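Local coordinates for regulatory protein SWI6 (Saccharomyces cerevisiae, PDB 2XFV) that is a subunit of the yeast MBF and SBF complexes that drive cell-cycle-dependent transcription, represented here by its amino-terminal domain, at residues I36-Y40 with N91-L95. Sequence-based numbering, arbitrary orientation. Where two conformers were deposited one is given.
Sequences ILQQY and NMLNL
Tyr40, on helix 34-43, reaches across to the C-terminal end of helix 83-92 and is met there by Leu93 and Met92, packing the two helices together within the Swi6 N-terminal domain. With CG anti to the backbone N (chi1 -178°), its ring extends toward the last helical turn. Followed outward, Tyr40 CB, CG, CD1 and CD2 all touch Leu93 CD2, CG at 3.6 Å. That methyl lies over one ring face, shifted toward the rim, 3.9 Å from the centroid of the Tyr40 ring: a CH-pi contact. Tyr40 CD2 also meets Met92 CE, as does CE2 at 3.8 Å, and CZ lies by Met92 CG and O. Met92 SD approaches the ring obliquely in a Met-aromatic contact, the thioether bending at chi3 (73°) to bring CE against both Tyr40 and Leu37, whose CD1 lies 3.7 Å from Met92 CE. At the tip, a water 3.3 Å from Tyr40 OH, a long bond, donates to Met92 O at 2.9 Å. The other methyl of Leu93, CD1, packs on Ile36 CG2, and Ile36 and Leu95 carry the apolar packing on to Leu17 of strand 15-22. With an alanine in place of Tyr40, Leu93 CD2 and the Met92 thioether would probably lose their aromatic partner, and the water one of its bonds. Lacking direct hydrogen bonds, the two segments must rely on side-chain fit and burial, with the water bridge tying the hydroxyl to the helix end.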
loop_
_atom_site.group_PDB
_atom_site.type_symbol
_atom_site.label_atom_id
_atom_site.label_comp_id
_atom_site.label_asym_id
_atom_site.label_seq_id
_atom_site.Cartn_x
_atom_site.Cartn_y
_atom_site.Cartn_z
ATOM N N ILE A 36 2.490 -2.834 -17.728
ATOM C CA ILE A 36 1.886 -1.739 -16.976
ATOM C C ILE A 36 2.922 -0.708 -16.537
ATOM O O ILE A 36 2.666 0.493 -16.568
ATOM C CB ILE A 36 1.088 -2.275 -15.760
ATOM C CG1 ILE A 36 -0.227 -2.910 -16.248
ATOM C CG2 ILE A 36 0.802 -1.164 -14.759
ATOM C CD1 ILE A 36 -0.924 -3.758 -15.193
ATOM N N LEU A 37 4.096 -1.176 -16.133
ATOM C CA LEU A 37 5.151 -0.260 -15.697
ATOM C C LEU A 37 5.637 0.639 -16.831
ATOM O O LEU A 37 5.905 1.830 -16.623
ATOM C CB LEU A 37 6.326 -1.040 -15.082
ATOM C CG LEU A 37 7.430 -0.215 -14.401
ATOM C CD1 LEU A 37 6.867 0.678 -13.287
ATOM C CD2 LEU A 37 8.528 -1.141 -13.842
ATOM N N GLN A 38 5.775 0.069 -18.026
ATOM C CA GLN A 38 6.170 0.847 -19.201
ATOM C C GLN A 38 5.127 1.918 -19.549
ATOM O O GLN A 38 5.471 3.077 -19.851
ATOM C CB GLN A 38 6.415 -0.084 -20.406
ATOM C CG GLN A 38 6.858 0.637 -21.690
ATOM C CD GLN A 38 8.239 1.265 -21.572
ATOM O OE1 GLN A 38 8.406 2.475 -21.758
ATOM N NE2 GLN A 38 9.237 0.449 -21.257
ATOM N N GLN A 39 3.850 1.545 -19.510
ATOM C CA GLN A 39 2.789 2.506 -19.801
ATOM C C GLN A 39 2.753 3.620 -18.754
ATOM O O GLN A 39 2.598 4.797 -19.084
ATOM C CB GLN A 39 1.422 1.810 -19.898
ATOM C CG GLN A 39 0.311 2.726 -20.395
ATOM C CD GLN A 39 0.553 3.210 -21.814
ATOM O OE1 GLN A 39 0.718 2.409 -22.732
ATOM N NE2 GLN A 39 0.575 4.525 -21.998
ATOM N N TYR A 40 2.893 3.245 -17.490
ATOM C CA TYR A 40 2.950 4.230 -16.413
ATOM C C TYR A 40 4.080 5.225 -16.665
ATOM O O TYR A 40 3.887 6.448 -16.564
ATOM C CB TYR A 40 3.159 3.532 -15.076
ATOM C CG TYR A 40 3.195 4.468 -13.894
ATOM C CD1 TYR A 40 2.033 5.089 -13.442
ATOM C CD2 TYR A 40 4.384 4.728 -13.222
ATOM C CE1 TYR A 40 2.059 5.940 -12.349
ATOM C CE2 TYR A 40 4.417 5.587 -12.127
ATOM C CZ TYR A 40 3.248 6.185 -11.697
ATOM O OH TYR A 40 3.263 7.038 -10.615
ATOM N N ASN A 91 1.599 0.055 -4.647
ATOM C CA ASN A 91 1.261 1.372 -4.096
ATOM C C ASN A 91 1.467 2.497 -5.119
ATOM O O ASN A 91 0.589 3.363 -5.300
ATOM C CB ASN A 91 2.075 1.647 -2.821
ATOM C CG ASN A 91 1.662 2.950 -2.125
ATOM O OD1 ASN A 91 0.481 3.171 -1.838
ATOM N ND2 ASN A 91 2.639 3.809 -1.843
ATOM N N MET A 92 2.631 2.494 -5.770
ATOM C CA MET A 92 2.963 3.511 -6.776
ATOM C C MET A 92 1.932 3.553 -7.917
ATOM O O MET A 92 1.560 4.631 -8.398
ATOM C CB MET A 92 4.359 3.254 -7.369
ATOM C CG MET A 92 4.825 4.350 -8.336
ATOM S SD MET A 92 6.421 4.000 -9.106
ATOM C CE MET A 92 5.978 2.709 -10.266
ATOM N N LEU A 93 1.495 2.375 -8.349
ATOM C CA LEU A 93 0.537 2.230 -9.450
ATOM C C LEU A 93 -0.929 2.344 -9.008
ATOM O O LEU A 93 -1.845 2.228 -9.831
ATOM C CB LEU A 93 0.752 0.884 -10.151
ATOM C CG LEU A 93 2.139 0.628 -10.752
ATOM C CD1 LEU A 93 2.297 -0.842 -11.182
ATOM C CD2 LEU A 93 2.420 1.572 -11.916
ATOM N N ASN A 94 -1.141 2.575 -7.712
ATOM C CA ASN A 94 -2.473 2.626 -7.118
ATOM C C ASN A 94 -3.283 1.357 -7.404
ATOM O O ASN A 94 -4.476 1.405 -7.727
ATOM C CB ASN A 94 -3.223 3.905 -7.530
ATOM C CG ASN A 94 -2.581 5.171 -6.959
ATOM O OD1 ASN A 94 -2.416 6.170 -7.661
ATOM N ND2 ASN A 94 -2.207 5.126 -5.682
ATOM N N LEU A 95 -2.614 0.214 -7.258
ATOM C CA LEU A 95 -3.236 -1.097 -7.459
ATOM C C LEU A 95 -3.257 -1.932 -6.178
ATOM O O LEU A 95 -3.640 -3.110 -6.202
ATOM C CB LEU A 95 -2.504 -1.880 -8.560
ATOM C CG LEU A 95 -2.637 -1.339 -9.985
ATOM C CD1 LEU A 95 -1.858 -2.208 -10.963
ATOM C CD2 LEU A 95 -4.114 -1.252 -10.397
HETATM O O HOH W 1 2.290 7.299 -7.474
#